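Local coordinates for protein HI1317 (Haemophilus influenzae, PDB 1JOV) that probably interconverts the alpha and beta anomers of D-glucose 6-phosphate, as a member of the glucose-6-phosphate 1-epimerase family, at residues A[145-150]-A[260-265]; A[164-169]-A[200-205]; A[195-200]-A[218-223]; A[222-227]-A[248-253]. All blocks are in the same frame, centred on the assembly; numbering follows the deposited sequence.

In the fold
Contacts 1 and 4 are buried, while contacts 2 and 3 are only partly so. Contact 1 is part of the apolar interface between two sheets, made without crossing hydrogen bonds. Contacts 3 and 4 both use strand 222-227, pairing it with its neighbours 191-196 and 244-251 in the seven-stranded sheet, and they share Gln222 and Phe223. Contact 2 is a backbone pairing at the margin of the eight-stranded sheet, with a water and glutamine side chains round it; it shares Met200 with contact 3, where the chain passes from one sheet to the other. The predicted active-site residues His150 and Glu248 belong to contacts 1 and 4, whose centres lie about 9 Å apart.

Contact 1: residues A[145-150]-A[260-265]; sequences AQAALH and ESLSVE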
loop_
_atom_site.group_PDB
_atom_site.type_symbol
_atom_site.label_atom_id
_atom_site.label_comp_id
_atom_site.label_asym_id
_atom_site.label_seq_id
_atom_site.Cartn_x
_atom_site.Cartn_y
_atom_site.Cartn_z
ATOM N N ALA A 145 -6.150 -17.994 0.642
ATOM C CA ALA A 145 -6.052 -16.755 1.404
ATOM C C ALA A 145 -6.635 -15.539 0.722
ATOM O O ALA A 145 -6.727 -15.481 -0.522
ATOM C CB ALA A 145 -4.607 -16.471 1.749
ATOM N N GLN A 146 -6.988 -14.551 1.517
ATOM C CA GLN A 146 -7.295 -13.230 0.992
ATOM C C GLN A 146 -6.048 -12.374 1.116
ATOM O O GLN A 146 -5.202 -12.624 1.964
ATOM C CB GLN A 146 -8.378 -12.591 1.833
ATOM C CG GLN A 146 -9.705 -13.358 1.916
ATOM C CD GLN A 146 -10.663 -12.638 2.869
ATOM O OE1 GLN A 146 -10.410 -12.609 4.102
ATOM N NE2 GLN A 146 -11.806 -12.178 2.354
ATOM N N ALA A 147 -5.924 -11.358 0.255
ATOM C CA ALA A 147 -4.819 -10.436 0.426
ATOM C C ALA A 147 -5.223 -9.110 -0.135
ATOM O O ALA A 147 -6.162 -8.972 -0.978
ATOM C CB ALA A 147 -3.621 -10.967 -0.285
ATOM N N ALA A 148 -4.538 -8.063 0.261
ATOM C CA ALA A 148 -4.811 -6.743 -0.272
ATOM C C ALA A 148 -3.583 -5.897 -0.058
ATOM O O ALA A 148 -2.906 -6.000 0.961
ATOM C CB ALA A 148 -6.019 -6.095 0.394
ATOM N N LEU A 149 -3.305 -5.040 -1.019
ATOM C CA LEU A 149 -2.280 -4.037 -1.004
ATOM C C LEU A 149 -3.051 -2.783 -0.667
ATOM O O LEU A 149 -3.675 -2.189 -1.537
ATOM C CB LEU A 149 -1.504 -3.939 -2.304
ATOM C CG LEU A 149 -1.181 -5.288 -2.941
ATOM C CD1 LEU A 149 -0.694 -5.098 -4.378
ATOM C CD2 LEU A 149 -0.150 -6.034 -2.123
ATOM N N HIS A 150 -3.016 -2.379 0.562
ATOM C CA HIS A 150 -3.869 -1.302 1.045
ATOM C C HIS A 150 -3.275 0.102 0.887
ATOM O O HIS A 150 -3.026 0.831 1.857
ATOM C CB HIS A 150 -4.138 -1.683 2.465
ATOM C CG HIS A 150 -5.222 -0.920 3.222
ATOM N ND1 HIS A 150 -5.226 0.433 3.378
ATOM C CD2 HIS A 150 -6.314 -1.397 3.873
ATOM C CE1 HIS A 150 -6.244 0.771 4.152
ATOM N NE2 HIS A 150 -6.897 -0.318 4.452
ATOM N N GLU A 260 0.089 -17.983 -6.294
ATOM C CA GLU A 260 -0.585 -16.931 -7.015
ATOM C C GLU A 260 -0.189 -15.558 -6.486
ATOM O O GLU A 260 0.113 -15.416 -5.309
ATOM C CB GLU A 260 -2.071 -17.085 -6.977
ATOM C CG GLU A 260 -2.560 -18.412 -7.646
ATOM C CD GLU A 260 -4.064 -18.477 -7.798
ATOM O OE1 GLU A 260 -4.805 -18.045 -6.902
ATOM O OE2 GLU A 260 -4.547 -18.914 -8.835
ATOM N N SER A 261 -0.054 -14.595 -7.337
ATOM C CA SER A 261 0.271 -13.271 -6.884
ATOM C C SER A 261 -0.763 -12.217 -7.211
ATOM O O SER A 261 -1.703 -12.469 -8.024
ATOM C CB SER A 261 1.608 -12.878 -7.484
ATOM O OG SER A 261 1.430 -12.905 -8.866
ATOM N N LEU A 262 -0.616 -11.027 -6.634
ATOM C CA LEU A 262 -1.436 -9.927 -7.011
ATOM C C LEU A 262 -0.489 -8.742 -6.954
ATOM O O LEU A 262 0.413 -8.692 -6.117
ATOM C CB LEU A 262 -2.692 -9.811 -6.153
ATOM C CG LEU A 262 -2.603 -9.048 -4.817
ATOM C CD1 LEU A 262 -3.992 -8.731 -4.289
ATOM C CD2 LEU A 262 -1.819 -9.859 -3.785
ATOM N N SER A 263 -0.668 -7.781 -7.861
ATOM C CA SER A 263 0.225 -6.666 -7.829
ATOM C C SER A 263 -0.396 -5.397 -8.324
ATOM O O SER A 263 -1.515 -5.402 -8.838
ATOM C CB SER A 263 1.450 -6.959 -8.683
ATOM O OG SER A 263 1.105 -7.081 -10.052
ATOM N N VAL A 264 0.355 -4.308 -8.177
ATOM C CA VAL A 264 -0.052 -2.987 -8.660
ATOM C C VAL A 264 1.171 -2.250 -9.177
ATOM O O VAL A 264 2.282 -2.330 -8.628
ATOM C CB VAL A 264 -0.781 -2.155 -7.579
ATOM C CG1 VAL A 264 0.156 -1.834 -6.431
ATOM C CG2 VAL A 264 -1.376 -0.884 -8.185
ATOM N N GLU A 265 0.920 -1.561 -10.230
ATOM C CA GLU A 265 1.931 -0.704 -10.825
ATOM C C GLU A 265 1.432 0.745 -10.698
ATOM O O GLU A 265 0.374 1.112 -11.211
ATOM C CB GLU A 265 2.143 -1.037 -12.339
ATOM C CG GLU A 265 3.218 -0.210 -12.997
ATOM C CD GLU A 265 3.301 -0.402 -14.546
ATOM O OE1 GLU A 265 3.958 -1.376 -14.978
ATOM O OE2 GLU A 265 2.721 0.438 -15.289
#
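Leu149 and Leu262 reach into the same layer with different first torsions: in Leu149 CG is anti to the carbonyl carbon (chi1 -41°), whereas in Leu262 it sits between the backbone N and the carbonyl carbon (chi1 85°), the crowded position. Leu149 does most of the touching through one methyl. Its CD1 comes down on the backbone of the other strand, 3.9 Å from Ser263 CA, and meets Val264 CG1 also at 3.9 Å; the two side chains pass one another, pointing opposite ways. Leu262 answers from the other strand with both branches, CD2 on Ala147 CB at 4.1 Å and CD1 at 4.0 Å from Ala147 O. The strand axes run almost parallel (12°), but their spacing of 7.9 Å is too wide for backbone pairing, and side chains fill the gap. This is the face-to-face layer of a beta-sandwich, next to His150, the predicted active-site residue that follows Leu149. Strand 145-154 is flanked in its own sheet by 75-76 and 244-251, the latter adding Thr249 against Leu149 and Val264. Strand 261-268 lies between 133-139 and 211-218, and Ser263, its CB directed away from this layer, bonds through OG to His134.

Contact 2: residues A[164-169]-A[200-205]; sequences QGLPET and MQNQIL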
loop_
_atom_site.group_PDB
_atom_site.type_symbol
_atom_site.label_atom_id
_atom_site.label_comp_id
_atom_site.label_asym_id
_atom_site.label_seq_id
_atom_site.Cartn_x
_atom_site.Cartn_y
_atom_site.Cartn_z
ATOM N N GLN A 164 -11.049 8.026 -11.303
ATOM C CA GLN A 164 -11.455 7.603 -12.627
ATOM C C GLN A 164 -11.324 6.111 -12.876
ATOM O O GLN A 164 -10.360 5.479 -12.413
ATOM C CB GLN A 164 -10.592 8.300 -13.665
ATOM C CG GLN A 164 -10.341 9.795 -13.434
ATOM C CD GLN A 164 -9.431 10.419 -14.491
ATOM O OE1 GLN A 164 -9.646 11.570 -14.907
ATOM N NE2 GLN A 164 -8.408 9.680 -14.915
ATOM N N GLY A 165 -12.276 5.544 -13.624
ATOM C CA GLY A 165 -12.141 4.155 -14.027
ATOM C C GLY A 165 -12.780 3.067 -13.195
ATOM O O GLY A 165 -12.733 1.908 -13.589
ATOM N N LEU A 166 -13.427 3.401 -12.080
ATOM C CA LEU A 166 -14.137 2.365 -11.342
ATOM C C LEU A 166 -15.586 2.160 -11.862
ATOM O O LEU A 166 -16.116 3.003 -12.576
ATOM C CB LEU A 166 -14.086 2.690 -9.832
ATOM C CG LEU A 166 -12.702 2.521 -9.155
ATOM C CD1 LEU A 166 -12.731 3.076 -7.731
ATOM C CD2 LEU A 166 -12.288 1.051 -9.156
ATOM N N PRO A 167 -16.216 1.052 -11.502
ATOM C CA PRO A 167 -17.548 0.675 -12.020
ATOM C C PRO A 167 -18.547 1.741 -11.520
ATOM O O PRO A 167 -18.167 2.607 -10.706
ATOM C CB PRO A 167 -17.827 -0.592 -11.225
ATOM C CG PRO A 167 -16.502 -1.313 -11.234
ATOM C CD PRO A 167 -15.430 -0.220 -11.152
ATOM N N GLU A 168 -19.815 1.658 -11.973
ATOM C CA GLU A 168 -20.823 2.581 -11.507
ATOM C C GLU A 168 -21.653 1.941 -10.393
ATOM O O GLU A 168 -22.698 2.437 -10.025
ATOM C CB GLU A 168 -21.685 3.086 -12.660
ATOM C CG GLU A 168 -20.890 3.656 -13.842
ATOM C CD GLU A 168 -21.792 4.425 -14.792
ATOM O OE1 GLU A 168 -22.657 5.155 -14.262
ATOM O OE2 GLU A 168 -21.655 4.291 -16.042
ATOM N N THR A 169 -21.185 0.806 -9.865
ATOM C CA THR A 169 -21.779 0.272 -8.668
ATOM C C THR A 169 -20.644 -0.334 -7.781
ATOM O O THR A 169 -19.573 -0.682 -8.263
ATOM C CB THR A 169 -22.795 -0.828 -9.012
ATOM O OG1 THR A 169 -23.274 -1.460 -7.819
ATOM C CG2 THR A 169 -22.159 -1.995 -9.675
ATOM N N MET A 200 -8.624 -3.423 -15.144
ATOM C CA MET A 200 -7.471 -3.368 -14.218
ATOM C C MET A 200 -6.780 -2.013 -14.092
ATOM O O MET A 200 -5.770 -1.896 -13.378
ATOM C CB MET A 200 -6.470 -4.455 -14.592
ATOM C CG MET A 200 -7.061 -5.843 -14.373
ATOM S SD MET A 200 -7.509 -6.244 -12.641
ATOM C CE MET A 200 -5.989 -6.717 -12.093
ATOM N N GLN A 201 -7.314 -0.984 -14.758
ATOM C CA GLN A 201 -6.747 0.348 -14.621
ATOM C C GLN A 201 -7.733 1.346 -14.026
ATOM O O GLN A 201 -8.904 1.378 -14.388
ATOM C CB GLN A 201 -6.185 0.821 -15.958
ATOM C CG GLN A 201 -5.213 -0.163 -16.584
ATOM C CD GLN A 201 -4.400 0.467 -17.700
ATOM O OE1 GLN A 201 -3.907 1.582 -17.544
ATOM N NE2 GLN A 201 -4.261 -0.240 -18.826
ATOM N N ASN A 202 -7.269 2.124 -13.084
ATOM C CA ASN A 202 -8.050 3.213 -12.521
ATOM C C ASN A 202 -7.031 4.271 -12.182
ATOM O O ASN A 202 -5.843 3.980 -12.111
ATOM C CB ASN A 202 -8.883 2.792 -11.324
ATOM C CG ASN A 202 -8.171 1.754 -10.493
ATOM O OD1 ASN A 202 -7.078 1.989 -9.994
ATOM N ND2 ASN A 202 -8.816 0.593 -10.338
ATOM N N GLN A 203 -7.491 5.485 -11.983
ATOM C CA GLN A 203 -6.499 6.532 -11.744
ATOM C C GLN A 203 -7.034 7.574 -10.796
ATOM O O GLN A 203 -8.234 7.649 -10.560
ATOM C CB GLN A 203 -5.858 7.059 -13.040
ATOM C CG GLN A 203 -6.748 7.536 -14.119
ATOM C CD GLN A 203 -7.344 6.417 -14.955
ATOM O OE1 GLN A 203 -6.677 5.418 -15.300
ATOM N NE2 GLN A 203 -8.609 6.576 -15.286
ATOM N N ILE A 204 -6.155 8.314 -10.137
ATOM C CA ILE A 204 -6.615 9.245 -9.167
ATOM C C ILE A 204 -6.163 10.610 -9.599
ATOM O O ILE A 204 -4.981 10.905 -9.656
ATOM C CB ILE A 204 -5.935 8.916 -7.843
ATOM C CG1 ILE A 204 -6.472 7.608 -7.250
ATOM C CG2 ILE A 204 -6.124 10.062 -6.919
ATOM C CD1 ILE A 204 -5.696 7.164 -5.865
ATOM N N LEU A 205 -7.139 11.415 -9.950
ATOM C CA LEU A 205 -6.890 12.756 -10.394
ATOM C C LEU A 205 -6.830 13.682 -9.209
ATOM O O LEU A 205 -7.782 13.751 -8.422
ATOM C CB LEU A 205 -7.975 13.193 -11.370
ATOM C CG LEU A 205 -7.848 14.572 -12.007
ATOM C CD1 LEU A 205 -6.427 14.800 -12.487
ATOM C CD2 LEU A 205 -8.828 14.710 -13.163
HETATM O O HOH W 1 -10.964 -0.094 -12.493
#
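Asn202 touches Gln164 and Leu166, and its side chain can be traced outward from the backbone. Its CB rests 3.3 Å from Gln164 O. A chi1 of 35° sets CG between the backbone N and the carbonyl carbon, and from there the amide carries ND2 to 3.7 Å from Leu166 CD2. ND2 also donates to a water at 3.1 Å, while OD1 accepts a hydrogen bond from His217 NE2, outside the two segments. The same water lies 2.9 Å from Gly165 O, to which it probably donates, linking side chain and loop.

Beside Asn202 the backbones are pinned by one antiparallel hydrogen-bonded pair, Gln164 with Gln203. Gln164 N donates to Gln203 O, and Gln203 N donates to Gln164 O, both at 2.9 Å. Here strand 161-164 forms the margin of the eight-stranded sheet in this mutarotase-type beta-sandwich, with 201-206 as its inner neighbour; Leu205 carries the pairing on to Glu162.

Gly165 breaks the strand with a positive phi of 94°, where a CB would press on the preceding carbonyl and on Gln201 O, and the chain leaves toward 169-172 in the other sheet. Gln164 and Gln203 project on the same face and cross at about a right angle, the CB of Gln164 3.9 Å from CG of Gln203. Leu166 also packs on Tyr195 and Phe223.

Contact 3: residues A[195-200]-A[218-223]; sequences YSAENM and HNASQF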
loop_
_atom_site.group_PDB
_atom_site.type_symbol
_atom_site.label_atom_id
_atom_site.label_comp_id
_atom_site.label_asym_id
_atom_site.label_seq_id
_atom_site.Cartn_x
_atom_site.Cartn_y
_atom_site.Cartn_z
ATOM N N TYR A 195 -15.412 -2.460 -4.897
ATOM C CA TYR A 195 -15.762 -2.633 -6.280
ATOM C C TYR A 195 -15.222 -3.944 -6.853
ATOM O O TYR A 195 -14.151 -4.422 -6.480
ATOM C CB TYR A 195 -15.076 -1.599 -7.162
ATOM C CG TYR A 195 -15.499 -0.133 -7.041
ATOM C CD1 TYR A 195 -15.018 0.679 -6.025
ATOM C CD2 TYR A 195 -16.335 0.449 -7.990
ATOM C CE1 TYR A 195 -15.343 2.030 -5.939
ATOM C CE2 TYR A 195 -16.662 1.775 -7.917
ATOM C CZ TYR A 195 -16.183 2.579 -6.897
ATOM O OH TYR A 195 -16.535 3.945 -6.856
ATOM N N SER A 196 -15.980 -4.531 -7.761
ATOM C CA SER A 196 -15.485 -5.618 -8.557
ATOM C C SER A 196 -14.423 -4.963 -9.424
ATOM O O SER A 196 -14.534 -3.806 -9.772
ATOM C CB SER A 196 -16.597 -6.227 -9.448
ATOM O OG SER A 196 -17.664 -6.740 -8.655
ATOM N N ALA A 197 -13.369 -5.692 -9.727
ATOM C CA ALA A 197 -12.250 -5.262 -10.558
ATOM C C ALA A 197 -12.483 -5.569 -12.020
ATOM O O ALA A 197 -11.780 -6.382 -12.637
ATOM C CB ALA A 197 -10.962 -5.988 -10.110
ATOM N N GLU A 198 -13.449 -4.888 -12.613
ATOM C CA GLU A 198 -13.800 -5.168 -13.991
ATOM C C GLU A 198 -12.650 -4.893 -14.922
ATOM O O GLU A 198 -12.286 -5.717 -15.762
ATOM C CB GLU A 198 -15.025 -4.335 -14.385
ATOM C CG GLU A 198 -16.292 -4.688 -13.612
ATOM C CD GLU A 198 -16.601 -6.177 -13.637
ATOM O OE1 GLU A 198 -15.757 -6.962 -14.127
ATOM O OE2 GLU A 198 -17.688 -6.571 -13.153
ATOM N N ASN A 199 -12.116 -3.697 -14.816
ATOM C CA ASN A 199 -11.006 -3.251 -15.661
ATOM C C ASN A 199 -9.825 -3.074 -14.713
ATOM O O ASN A 199 -10.014 -2.557 -13.628
ATOM C CB ASN A 199 -11.404 -1.916 -16.294
ATOM C CG ASN A 199 -10.216 -1.100 -16.842
ATOM O OD1 ASN A 199 -9.207 -1.640 -17.298
ATOM N ND2 ASN A 199 -10.370 0.227 -16.828
ATOM N N MET A 200 -8.624 -3.423 -15.144
ATOM C CA MET A 200 -7.471 -3.368 -14.218
ATOM C C MET A 200 -6.780 -2.013 -14.092
ATOM O O MET A 200 -5.770 -1.896 -13.378
ATOM C CB MET A 200 -6.470 -4.455 -14.592
ATOM C CG MET A 200 -7.061 -5.843 -14.373
ATOM S SD MET A 200 -7.509 -6.244 -12.641
ATOM C CE MET A 200 -5.989 -6.717 -12.093
ATOM N N HIS A 218 -2.802 -6.021 -11.307
ATOM C CA HIS A 218 -2.749 -7.361 -11.943
ATOM C C HIS A 218 -3.338 -8.399 -11.001
ATOM O O HIS A 218 -3.038 -8.403 -9.820
ATOM C CB HIS A 218 -1.348 -7.787 -12.319
ATOM C CG HIS A 218 -0.717 -6.708 -13.185
ATOM N ND1 HIS A 218 -0.871 -6.670 -14.553
ATOM C CD2 HIS A 218 0.077 -5.654 -12.853
ATOM C CE1 HIS A 218 -0.195 -5.629 -15.035
ATOM N NE2 HIS A 218 0.397 -5.010 -14.027
ATOM N N ASN A 219 -4.169 -9.257 -11.537
ATOM C CA ASN A 219 -4.785 -10.309 -10.720
ATOM C C ASN A 219 -5.646 -9.887 -9.529
ATOM O O ASN A 219 -5.847 -10.697 -8.635
ATOM C CB ASN A 219 -3.763 -11.352 -10.268
ATOM C CG ASN A 219 -3.066 -11.969 -11.411
ATOM O OD1 ASN A 219 -3.691 -12.251 -12.457
ATOM N ND2 ASN A 219 -1.775 -12.200 -11.261
ATOM N N ALA A 220 -6.198 -8.654 -9.576
ATOM C CA ALA A 220 -7.095 -8.174 -8.545
ATOM C C ALA A 220 -8.474 -8.767 -8.824
ATOM O O ALA A 220 -8.831 -8.948 -9.979
ATOM C CB ALA A 220 -7.139 -6.657 -8.506
ATOM N N SER A 221 -9.250 -8.976 -7.806
ATOM C CA SER A 221 -10.625 -9.369 -8.007
ATOM C C SER A 221 -11.514 -8.235 -7.479
ATOM O O SER A 221 -12.620 -8.049 -7.992
ATOM C CB SER A 221 -10.938 -10.714 -7.344
ATOM O OG SER A 221 -10.550 -10.706 -5.981
ATOM N N GLN A 222 -11.035 -7.503 -6.482
ATOM C CA GLN A 222 -11.781 -6.438 -5.808
ATOM C C GLN A 222 -10.901 -5.191 -5.734
ATOM O O GLN A 222 -9.662 -5.309 -5.678
ATOM C CB GLN A 222 -12.216 -6.730 -4.384
ATOM C CG GLN A 222 -13.546 -7.527 -4.303
ATOM C CD GLN A 222 -13.426 -8.885 -4.977
ATOM O OE1 GLN A 222 -14.255 -9.291 -5.811
ATOM N NE2 GLN A 222 -12.398 -9.580 -4.620
ATOM N N PHE A 223 -11.492 -4.027 -5.721
ATOM C CA PHE A 223 -10.773 -2.765 -5.512
ATOM C C PHE A 223 -11.516 -2.068 -4.388
ATOM O O PHE A 223 -12.711 -1.836 -4.503
ATOM C CB PHE A 223 -10.744 -1.812 -6.731
ATOM C CG PHE A 223 -9.951 -2.252 -7.904
ATOM C CD1 PHE A 223 -8.618 -2.664 -7.729
ATOM C CD2 PHE A 223 -10.489 -2.228 -9.194
ATOM C CE1 PHE A 223 -7.859 -3.092 -8.789
ATOM C CE2 PHE A 223 -9.743 -2.657 -10.275
ATOM C CZ PHE A 223 -8.446 -3.091 -10.057
#
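Tyr195 and Phe223 form an antiparallel hydrogen-bonded pair, with Tyr195 N to Phe223 O and Phe223 N to Tyr195 O both 2.8 Å, and one further bond, Ala197 N to Ser221 O at 3.0 Å, whose donor stands 50° out of the carbonyl plane. Beyond it the chain 197-200 curls round the Phe223 ring. Ala197 CB lies over one face in a CH-pi contact, 3.9 Å from the ring centroid and displaced toward the rim. Asn199 O comes in at the ring edge, near its plane, 3.4 Å from Phe223 CE2.

The pairing belongs to the seven-stranded sheet of the mutarotase-like beta-sandwich, where strand 222-227 lies between 191-196 and 244-251. On its far side Ser221 and Gln222 both face Ala250, a classic beta bulge at the start of the strand.

Met200 also reaches the ring. Bends at chi2 and chi3 (chi3 -83°, which places CE) fold the chain back, and SD stands 5.4 Å from the Phe223 centroid, an oblique Met-aromatic contact. Its methyl CE is pressed against the turn at 218-220, 3.2 Å from Asn219 N and 3.8 Å from Ala220 CB. Tyr195, on the same face of the sheet as Phe223, sends its ring the other way; Phe223 O lies at the edge of that ring, and the Tyr195 hydroxyl is hydrogen-bonded to Arg185.

Contact 4: residues A[222-227]-A[248-253]; sequences QFVLWN and ETARIH
Glu248, a predicted active-site residue, lays its carboxylate against Val224: OE1 is 3.5 Å from Val224 CB and OE2 is 3.5 Å from Val224 CG1. CG of Glu248 is anti to the carbonyl carbon (chi1 -49°), and the chain beyond runs extended, ending beside His150, the other predicted active-site residue. The second branch of Val224 turns to the corner of the chain, CG2 meeting Ile252 CD1 at 3.5 Å.

Behind stands an antiparallel backbone ladder in the seven-stranded sheet of the mutarotase-like beta-sandwich. Glu248 N donates to Val224 O at 2.9 Å, nearly straight at 172°, and Val224 N returns a bond to Glu248 O at 3.1 Å; these bonds probably help to position Glu248 next to His150. Gln222 and Ala250 form the next hydrogen-bonded pair; between the two, the non-hydrogen-bonded pair Phe223 and Thr249 points to the opposite face, where Glu248 O lies at the edge of the Phe223 ring.

Farther out, Thr249 OG1 bonds to His217 of the other sheet, and Arg251, past the ladder, bridges to Asn219 O and Glu260. Strand 244-251 runs between 222-227 and 145-154, with 191-196 on the far side of 222-227, before the chain turns its corner at Ile252 and His253.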
loop_
_atom_site.group_PDB
_atom_site.type_symbol
_atom_site.label_atom_id
_atom_site.label_comp_id
_atom_site.label_asym_id
_atom_site.label_seq_id
_atom_site.Cartn_x
_atom_site.Cartn_y
_atom_site.Cartn_z
ATOM N N GLN A 222 -11.035 -7.503 -6.482
ATOM C CA GLN A 222 -11.781 -6.438 -5.808
ATOM C C GLN A 222 -10.901 -5.191 -5.734
ATOM O O GLN A 222 -9.662 -5.309 -5.678
ATOM C CB GLN A 222 -12.216 -6.730 -4.384
ATOM C CG GLN A 222 -13.546 -7.527 -4.303
ATOM C CD GLN A 222 -13.426 -8.885 -4.977
ATOM O OE1 GLN A 222 -14.255 -9.291 -5.811
ATOM N NE2 GLN A 222 -12.398 -9.580 -4.620
ATOM N N PHE A 223 -11.492 -4.027 -5.721
ATOM C CA PHE A 223 -10.773 -2.765 -5.512
ATOM C C PHE A 223 -11.516 -2.068 -4.388
ATOM O O PHE A 223 -12.711 -1.836 -4.503
ATOM C CB PHE A 223 -10.744 -1.812 -6.731
ATOM C CG PHE A 223 -9.951 -2.252 -7.904
ATOM C CD1 PHE A 223 -8.618 -2.664 -7.729
ATOM C CD2 PHE A 223 -10.489 -2.228 -9.194
ATOM C CE1 PHE A 223 -7.859 -3.092 -8.789
ATOM C CE2 PHE A 223 -9.743 -2.657 -10.275
ATOM C CZ PHE A 223 -8.446 -3.091 -10.057
ATOM N N VAL A 224 -10.829 -1.734 -3.294
ATOM C CA VAL A 224 -11.484 -1.116 -2.159
ATOM C C VAL A 224 -11.161 0.403 -2.148
ATOM O O VAL A 224 -9.983 0.832 -2.201
ATOM C CB VAL A 224 -11.000 -1.797 -0.850
ATOM C CG1 VAL A 224 -11.599 -1.159 0.413
ATOM C CG2 VAL A 224 -11.322 -3.308 -0.822
ATOM N N LEU A 225 -12.183 1.247 -2.122
ATOM C CA LEU A 225 -11.920 2.684 -2.133
ATOM C C LEU A 225 -12.292 3.126 -0.754
ATOM O O LEU A 225 -13.404 2.828 -0.312
ATOM C CB LEU A 225 -12.806 3.362 -3.162
ATOM C CG LEU A 225 -12.619 4.874 -3.314
ATOM C CD1 LEU A 225 -11.246 5.233 -3.846
ATOM C CD2 LEU A 225 -13.729 5.358 -4.302
ATOM N N TRP A 226 -11.367 3.815 -0.046
ATOM C CA TRP A 226 -11.596 4.141 1.375
ATOM C C TRP A 226 -11.007 5.485 1.839
ATOM O O TRP A 226 -9.865 5.776 1.577
ATOM C CB TRP A 226 -10.970 3.122 2.295
ATOM C CG TRP A 226 -11.093 3.420 3.756
ATOM C CD1 TRP A 226 -12.256 3.594 4.492
ATOM C CD2 TRP A 226 -10.010 3.710 4.667
ATOM N NE1 TRP A 226 -11.953 3.879 5.798
ATOM C CE2 TRP A 226 -10.577 3.929 5.940
ATOM C CE3 TRP A 226 -8.596 3.698 4.550
ATOM C CZ2 TRP A 226 -9.804 4.235 7.045
ATOM C CZ3 TRP A 226 -7.819 4.003 5.664
ATOM C CH2 TRP A 226 -8.407 4.229 6.903
ATOM N N ASN A 227 -11.811 6.283 2.571
ATOM C CA ASN A 227 -11.392 7.557 3.205
ATOM C C ASN A 227 -12.260 7.668 4.448
ATOM O O ASN A 227 -13.478 7.596 4.346
ATOM C CB ASN A 227 -11.512 8.768 2.245
ATOM C CG ASN A 227 -10.953 10.079 2.880
ATOM O OD1 ASN A 227 -11.514 10.562 3.890
ATOM N ND2 ASN A 227 -9.805 10.568 2.383
ATOM N N GLU A 248 -7.225 0.317 -2.850
ATOM C CA GLU A 248 -6.621 -0.951 -2.542
ATOM C C GLU A 248 -6.749 -2.033 -3.618
ATOM O O GLU A 248 -7.850 -2.295 -4.131
ATOM C CB GLU A 248 -7.241 -1.520 -1.277
ATOM C CG GLU A 248 -7.311 -0.532 -0.132
ATOM C CD GLU A 248 -8.113 -0.997 1.074
ATOM O OE1 GLU A 248 -8.274 -2.212 1.238
ATOM O OE2 GLU A 248 -8.573 -0.140 1.859
ATOM N N THR A 249 -5.639 -2.679 -3.972
ATOM C CA THR A 249 -5.574 -3.806 -4.927
ATOM C C THR A 249 -5.954 -5.063 -4.133
ATOM O O THR A 249 -5.228 -5.380 -3.175
ATOM C CB THR A 249 -4.173 -3.954 -5.452
ATOM O OG1 THR A 249 -3.704 -2.697 -5.980
ATOM C CG2 THR A 249 -4.137 -5.002 -6.553
ATOM N N ALA A 250 -7.028 -5.793 -4.444
ATOM C CA ALA A 250 -7.441 -6.806 -3.500
ATOM C C ALA A 250 -7.973 -8.132 -4.071
ATOM O O ALA A 250 -8.426 -8.164 -5.185
ATOM C CB ALA A 250 -8.543 -6.300 -2.604
ATOM N N ARG A 251 -7.861 -9.180 -3.279
ATOM C CA ARG A 251 -8.347 -10.525 -3.584
ATOM C C ARG A 251 -9.138 -10.846 -2.331
ATOM O O ARG A 251 -8.598 -11.425 -1.358
ATOM C CB ARG A 251 -7.207 -11.495 -3.896
ATOM C CG ARG A 251 -6.622 -11.289 -5.319
ATOM C CD ARG A 251 -7.566 -11.995 -6.390
ATOM N NE ARG A 251 -7.383 -13.447 -6.388
ATOM C CZ ARG A 251 -6.490 -14.060 -7.094
ATOM N NH1 ARG A 251 -5.714 -13.393 -7.791
ATOM N NH2 ARG A 251 -6.351 -15.394 -7.050
ATOM N N ILE A 252 -10.415 -10.474 -2.351
ATOM C CA ILE A 252 -11.259 -10.641 -1.184
ATOM C C ILE A 252 -12.229 -11.827 -1.350
ATOM O O ILE A 252 -12.382 -12.663 -0.418
ATOM C CB ILE A 252 -12.056 -9.314 -0.899
ATOM C CG1 ILE A 252 -11.134 -8.170 -0.430
ATOM C CG2 ILE A 252 -13.102 -9.513 0.111
ATOM C CD1 ILE A 252 -11.741 -6.783 -0.519
ATOM N N HIS A 253 -12.928 -11.813 -2.502
ATOM C CA HIS A 253 -13.910 -12.898 -2.758
ATOM C C HIS A 253 -13.330 -13.966 -3.710
ATOM O O HIS A 253 -13.864 -15.086 -3.729
ATOM C CB HIS A 253 -15.203 -12.310 -3.353
ATOM C CG HIS A 253 -15.861 -11.300 -2.480
ATOM N ND1 HIS A 253 -16.147 -11.575 -1.161
ATOM C CD2 HIS A 253 -16.183 -10.009 -2.683
ATOM C CE1 HIS A 253 -16.676 -10.503 -0.603
ATOM N NE2 HIS A 253 -16.727 -9.543 -1.506
#